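Local coordinates for protein HepC.19480.a.B1 (Helicobacter pylori, PDB 6MTZ) that is of unknown function but probably belongs to the DHH/DHHA1 family of metal-dependent phosphoesterases, at residues 10-15 and 63-68; 257-262 and 343-348. All blocks are in the same frame, centred on the assembly; numbering follows the deposited sequence.

Interaction 1. Residues 10-15 and 63-68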
loop_
_atom_site.group_PDB
_atom_site.type_symbol
_atom_site.label_atom_id
_atom_site.label_comp_id
_atom_site.label_asym_id
_atom_site.label_seq_id
_atom_site.Cartn_x
_atom_site.Cartn_y
_atom_site.Cartn_z
ATOM N N GLN A 10 -20.984 -6.265 -0.625
ATOM C CA GLN A 10 -19.657 -5.938 -0.130
ATOM C C GLN A 10 -18.622 -6.205 -1.209
ATOM O O GLN A 10 -18.534 -7.318 -1.737
ATOM C CB GLN A 10 -19.337 -6.746 1.125
ATOM C CG GLN A 10 -20.390 -6.598 2.214
ATOM C CD GLN A 10 -20.427 -5.197 2.803
ATOM O OE1 GLN A 10 -19.381 -4.562 2.979
ATOM N NE2 GLN A 10 -21.632 -4.704 3.102
ATOM N N VAL A 11 -17.832 -5.190 -1.526
ATOM C CA VAL A 11 -16.826 -5.285 -2.573
ATOM C C VAL A 11 -15.455 -5.387 -1.929
ATOM O O VAL A 11 -15.119 -4.605 -1.031
ATOM C CB VAL A 11 -16.900 -4.090 -3.529
ATOM C CG1 VAL A 11 -15.802 -4.199 -4.570
ATOM C CG2 VAL A 11 -18.288 -4.038 -4.177
ATOM N N TYR A 12 -14.671 -6.361 -2.385
ATOM C CA TYR A 12 -13.276 -6.521 -1.995
ATOM C C TYR A 12 -12.423 -6.324 -3.237
ATOM O O TYR A 12 -12.520 -7.111 -4.186
ATOM C CB TYR A 12 -13.050 -7.902 -1.370
ATOM C CG TYR A 12 -13.792 -8.051 -0.066
ATOM C CD1 TYR A 12 -15.136 -8.416 -0.040
ATOM C CD2 TYR A 12 -13.157 -7.802 1.140
ATOM C CE1 TYR A 12 -15.820 -8.536 1.156
ATOM C CE2 TYR A 12 -13.829 -7.923 2.340
ATOM C CZ TYR A 12 -15.161 -8.288 2.345
ATOM O OH TYR A 12 -15.830 -8.396 3.547
ATOM N N HIS A 13 -11.594 -5.274 -3.248
ATOM C CA HIS A 13 -10.905 -4.865 -4.470
ATOM C C HIS A 13 -9.396 -4.935 -4.284
ATOM O O HIS A 13 -8.802 -4.073 -3.625
ATOM C CB HIS A 13 -11.334 -3.465 -4.906
ATOM C CG HIS A 13 -10.760 -3.038 -6.222
ATOM N ND1 HIS A 13 -10.981 -1.787 -6.760
ATOM C CD2 HIS A 13 -9.966 -3.693 -7.104
ATOM C CE1 HIS A 13 -10.346 -1.689 -7.913
ATOM N NE2 HIS A 13 -9.723 -2.834 -8.147
ATOM N N LEU A 14 -8.779 -5.922 -4.927
ATOM C CA LEU A 14 -7.330 -6.101 -4.928
ATOM C C LEU A 14 -6.731 -5.574 -6.232
ATOM O O LEU A 14 -7.180 -5.959 -7.326
ATOM C CB LEU A 14 -6.986 -7.579 -4.751
ATOM C CG LEU A 14 -5.549 -7.978 -5.080
ATOM C CD1 LEU A 14 -4.567 -7.303 -4.104
ATOM C CD2 LEU A 14 -5.399 -9.516 -5.110
ATOM N N SER A 15 -5.704 -4.720 -6.117
ATOM C CA SER A 15 -5.073 -4.107 -7.286
ATOM C C SER A 15 -3.566 -3.980 -7.077
ATOM O O SER A 15 -3.044 -4.178 -5.974
ATOM C CB SER A 15 -5.671 -2.723 -7.601
ATOM O OG SER A 15 -5.327 -2.330 -8.921
ATOM N N SER A 63 -24.344 -11.037 2.774
ATOM C CA SER A 63 -24.655 -12.189 1.934
ATOM C C SER A 63 -24.289 -12.030 0.461
ATOM O O SER A 63 -24.255 -13.039 -0.251
ATOM C CB SER A 63 -26.148 -12.539 2.036
ATOM O OG SER A 63 -26.955 -11.500 1.514
ATOM N N GLU A 64 -24.011 -10.819 -0.022
ATOM C CA GLU A 64 -23.665 -10.595 -1.421
ATOM C C GLU A 64 -22.268 -9.996 -1.495
ATOM O O GLU A 64 -21.972 -9.020 -0.796
ATOM C CB GLU A 64 -24.676 -9.667 -2.102
ATOM C CG GLU A 64 -26.142 -10.043 -1.877
ATOM C CD GLU A 64 -26.614 -11.162 -2.788
ATOM O OE1 GLU A 64 -25.904 -11.471 -3.765
ATOM O OE2 GLU A 64 -27.695 -11.734 -2.524
ATOM N N PHE A 65 -21.416 -10.562 -2.351
ATOM C CA PHE A 65 -20.013 -10.178 -2.390
ATOM C C PHE A 65 -19.502 -10.117 -3.819
ATOM O O PHE A 65 -19.886 -10.935 -4.658
ATOM C CB PHE A 65 -19.151 -11.164 -1.595
ATOM C CG PHE A 65 -19.524 -11.261 -0.149
ATOM C CD1 PHE A 65 -20.454 -12.194 0.278
ATOM C CD2 PHE A 65 -18.944 -10.422 0.787
ATOM C CE1 PHE A 65 -20.797 -12.286 1.611
ATOM C CE2 PHE A 65 -19.285 -10.510 2.118
ATOM C CZ PHE A 65 -20.212 -11.443 2.532
ATOM N N LEU A 66 -18.605 -9.161 -4.073
ATOM C CA LEU A 66 -17.898 -9.057 -5.342
ATOM C C LEU A 66 -16.404 -8.971 -5.074
ATOM O O LEU A 66 -15.936 -8.009 -4.459
ATOM C CB LEU A 66 -18.354 -7.836 -6.144
ATOM C CG LEU A 66 -17.445 -7.541 -7.343
ATOM C CD1 LEU A 66 -17.639 -8.594 -8.442
ATOM C CD2 LEU A 66 -17.693 -6.140 -7.878
ATOM N N ILE A 67 -15.659 -9.969 -5.534
ATOM C CA ILE A 67 -14.205 -9.929 -5.495
ATOM C C ILE A 67 -13.723 -9.357 -6.820
ATOM O O ILE A 67 -13.981 -9.927 -7.887
ATOM C CB ILE A 67 -13.610 -11.320 -5.248
ATOM C CG1 ILE A 67 -14.111 -11.883 -3.926
ATOM C CG2 ILE A 67 -12.086 -11.246 -5.254
ATOM C CD1 ILE A 67 -13.458 -13.220 -3.556
ATOM N N LEU A 68 -13.041 -8.221 -6.755
ATOM C CA LEU A 68 -12.586 -7.498 -7.936
ATOM C C LEU A 68 -11.065 -7.434 -7.899
ATOM O O LEU A 68 -10.489 -6.968 -6.910
ATOM C CB LEU A 68 -13.190 -6.090 -7.979
ATOM C CG LEU A 68 -12.829 -5.243 -9.197
ATOM C CD1 LEU A 68 -13.451 -5.840 -10.467
ATOM C CD2 LEU A 68 -13.237 -3.775 -9.020
#
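H13 and L68 are paired across neighbouring parallel strands, with matching first torsions: CG is anti to the backbone N in both (chi1 -175° and -178°), which sets imidazole and isobutyl group side by side, pointing the same way. L68 CD2 then sits 3.6 Å from the centroid of the H13 ring, 2° off its normal, a CH-pi contact over the middle of one face. The same residue meets H13 through its backbone: L68 O lies 3.3 Å from H13 CD2 and 3.2 Å from H13 CA, while accepting a hydrogen bond from L14 N. Both ring nitrogens of H13 are occupied, ND1 by S28 OG and NE2 by S70 OG, so rotation about chi2 is fixed from two ends. V11 and L66 share this side of the sheet, meeting more loosely through CG1 and CD2.

Q10, Y12, F65 and I67 line the other side. Here Y12 CE1 touches F65 CD2 at 3.7 Å, and each atom lies near the plane of the other ring: the rings meet rim to rim without stacking. Q10 CB comes equally close to F65 CD2, at 3.7 Å, but obliquely. Helix 43-59 packs on this side through A56 and I57. Five backbone hydrogen bonds, from Q10 N to E64 O at one end to L14 N to L68 O at the other, join the strands, the straightest running from L68 N to Y12 O at 2.8 Å. V11 and H13 turn their backbone groups to strand 35-39, placing 10-15 inside the sheet of a Rossmann-like alpha/beta domain. A nonpolar methyl on the ring face and hydroxyls at its nitrogens imply a buried imidazole held in a fixed orientation.

Interaction 2. Residues 257-262 and 343-348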
loop_
_atom_site.group_PDB
_atom_site.type_symbol
_atom_site.label_atom_id
_atom_site.label_comp_id
_atom_site.label_asym_id
_atom_site.label_seq_id
_atom_site.Cartn_x
_atom_site.Cartn_y
_atom_site.Cartn_z
ATOM N N CYS A 257 2.858 -3.618 18.727
ATOM C CA CYS A 257 4.231 -3.575 18.235
ATOM C C CYS A 257 5.277 -3.567 19.348
ATOM O O CYS A 257 6.460 -3.337 19.067
ATOM C CB CYS A 257 4.426 -2.364 17.320
ATOM S SG CYS A 257 3.279 -2.355 15.911
ATOM N N SER A 258 4.877 -3.837 20.592
ATOM C CA SER A 258 5.804 -3.776 21.716
ATOM C C SER A 258 6.610 -5.060 21.816
ATOM O O SER A 258 6.060 -6.158 21.707
ATOM C CB SER A 258 5.055 -3.548 23.019
ATOM O OG SER A 258 4.761 -2.185 23.184
ATOM N N VAL A 259 7.911 -4.919 22.030
ATOM C CA VAL A 259 8.802 -6.052 22.226
ATOM C C VAL A 259 9.676 -5.744 23.435
ATOM O O VAL A 259 9.863 -4.585 23.814
ATOM C CB VAL A 259 9.652 -6.344 20.968
ATOM C CG1 VAL A 259 8.795 -7.037 19.916
ATOM C CG2 VAL A 259 10.236 -5.044 20.400
ATOM N N TYR A 260 10.209 -6.800 24.050
ATOM C CA TYR A 260 10.866 -6.672 25.350
ATOM C C TYR A 260 12.220 -7.362 25.321
ATOM O O TYR A 260 12.300 -8.579 25.131
ATOM C CB TYR A 260 9.978 -7.240 26.459
ATOM C CG TYR A 260 8.630 -6.547 26.478
ATOM C CD1 TYR A 260 7.581 -6.998 25.675
ATOM C CD2 TYR A 260 8.417 -5.410 27.261
ATOM C CE1 TYR A 260 6.353 -6.357 25.671
ATOM C CE2 TYR A 260 7.187 -4.758 27.258
ATOM C CZ TYR A 260 6.160 -5.242 26.463
ATOM O OH TYR A 260 4.936 -4.614 26.455
ATOM N N TYR A 261 13.276 -6.573 25.497
ATOM C CA TYR A 261 14.647 -7.058 25.609
ATOM C C TYR A 261 15.111 -6.832 27.043
ATOM O O TYR A 261 15.328 -5.684 27.457
ATOM C CB TYR A 261 15.558 -6.337 24.616
ATOM C CG TYR A 261 17.029 -6.647 24.815
ATOM C CD1 TYR A 261 17.572 -7.845 24.361
ATOM C CD2 TYR A 261 17.875 -5.737 25.449
ATOM C CE1 TYR A 261 18.912 -8.131 24.537
ATOM C CE2 TYR A 261 19.212 -6.016 25.634
ATOM C CZ TYR A 261 19.724 -7.219 25.182
ATOM O OH TYR A 261 21.051 -7.499 25.347
ATOM N N GLN A 262 15.266 -7.920 27.796
ATOM C CA GLN A 262 15.696 -7.870 29.196
ATOM C C GLN A 262 14.723 -6.982 29.949
ATOM O O GLN A 262 13.526 -7.328 30.020
ATOM C CB GLN A 262 17.160 -7.430 29.265
ATOM C CG GLN A 262 18.123 -8.306 28.511
ATOM C CD GLN A 262 19.568 -7.973 28.832
ATOM O OE1 GLN A 262 19.879 -6.864 29.276
ATOM N NE2 GLN A 262 20.456 -8.936 28.617
ATOM N N ASP A 343 3.708 -12.638 12.260
ATOM C CA ASP A 343 4.779 -13.574 11.912
ATOM C C ASP A 343 6.154 -12.948 12.103
ATOM O O ASP A 343 7.090 -13.602 12.579
ATOM C CB ASP A 343 4.626 -14.037 10.467
ATOM C CG ASP A 343 3.483 -15.005 10.283
ATOM O OD1 ASP A 343 3.032 -15.603 11.283
ATOM O OD2 ASP A 343 3.045 -15.173 9.128
ATOM N N ILE A 344 6.296 -11.687 11.716
ATOM C CA ILE A 344 7.576 -11.003 11.861
ATOM C C ILE A 344 7.893 -10.785 13.331
ATOM O O ILE A 344 9.023 -11.022 13.784
ATOM C CB ILE A 344 7.542 -9.683 11.062
ATOM C CG1 ILE A 344 7.680 -9.988 9.563
ATOM C CG2 ILE A 344 8.642 -8.732 11.513
ATOM C CD1 ILE A 344 6.637 -9.357 8.692
ATOM N N LYS A 345 6.886 -10.384 14.108
ATOM C CA LYS A 345 7.095 -10.074 15.517
ATOM C C LYS A 345 7.512 -11.305 16.303
ATOM O O LYS A 345 8.409 -11.233 17.150
ATOM C CB LYS A 345 5.822 -9.480 16.101
ATOM C CG LYS A 345 5.951 -9.032 17.545
ATOM C CD LYS A 345 4.582 -8.657 18.093
ATOM C CE LYS A 345 4.684 -8.129 19.511
ATOM N NZ LYS A 345 3.345 -7.826 20.080
ATOM N N GLU A 346 6.868 -12.447 16.034
ATOM C CA GLU A 346 7.227 -13.690 16.706
ATOM C C GLU A 346 8.709 -14.003 16.538
ATOM O O GLU A 346 9.348 -14.523 17.457
ATOM C CB GLU A 346 6.373 -14.842 16.171
ATOM C CG GLU A 346 4.886 -14.739 16.480
ATOM C CD GLU A 346 4.085 -15.896 15.894
ATOM O OE1 GLU A 346 4.707 -16.886 15.460
ATOM O OE2 GLU A 346 2.838 -15.819 15.872
ATOM N N GLN A 347 9.278 -13.680 15.376
ATOM C CA GLN A 347 10.696 -13.956 15.157
ATOM C C GLN A 347 11.579 -13.094 16.059
ATOM O O GLN A 347 12.561 -13.586 16.632
ATOM C CB GLN A 347 11.033 -13.762 13.681
ATOM C CG GLN A 347 10.473 -14.885 12.833
ATOM C CD GLN A 347 10.654 -14.656 11.351
ATOM O OE1 GLN A 347 11.645 -15.084 10.760
ATOM N NE2 GLN A 347 9.685 -13.994 10.735
ATOM N N ILE A 348 11.227 -11.821 16.229
ATOM C CA ILE A 348 11.937 -10.975 17.184
ATOM C C ILE A 348 11.747 -11.499 18.608
ATOM O O ILE A 348 12.715 -11.661 19.364
ATOM C CB ILE A 348 11.465 -9.518 17.047
ATOM C CG1 ILE A 348 11.675 -9.023 15.617
ATOM C CG2 ILE A 348 12.156 -8.635 18.056
ATOM C CD1 ILE A 348 13.038 -9.290 15.091
HETATM O O HOH W 1 3.326 -6.419 22.053
#
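K345 reaches from its helix to the beginning of strand 258-261 with a fully extended chain. CG is anti to the backbone N (chi1 -176°), and every later torsion is also near 180°, so the methylenes form a straight rod whose CE ends 3.3 Å from S258 O. K345 NZ stops at 3.6 Å from that carbonyl oxygen and instead hydrogen-bonds D256 O just before the strand; E349 adds only a long, weak ion pair. A water donates to S258 O at 2.8 Å and also lies beside K345 NZ, but so close that this second bond is doubtful. The ammonium group would probably polarise the S258 carbonyl nearby.

Strand 258-261 is an outermost strand of a mixed sheet, and helix 341-353, at the C-terminus, lies against one face of it. The two run in almost the same direction, their segment axes 9.6 Å apart, in a domain consistent with DHHA1.

V259 points toward the helix. Its CG1, anti to the carbonyl carbon (chi1 -76°), is 4.2 Å from both K345 CG and I348 CG2, filling the step between residues one helical turn apart. The V259 and I348 side chains cross at a slant; beyond them I348 packs on L268 and V295, and V259 on I293.

In the fold
Interaction 1 comes first along the chain and closes before interaction 2 opens. Their centres are 34 Å apart, and even their nearest atoms are separated by about 17 Å. They share no sheet: 10-15 and 64-70 are neighbouring inner strands of the N-terminal five-stranded parallel sheet, whereas 258-261 belongs to the C-terminal mixed sheet, covered there by the terminal helix 341-353. Helices from 125-136 to 238-251 fill most of the chain between the two sheets. One contact thus forms part of the core of the first domain and the other joins strand to helix in the second, an arrangement consistent with DHH/DHHA1 proteins, whose active site lies between the two domains.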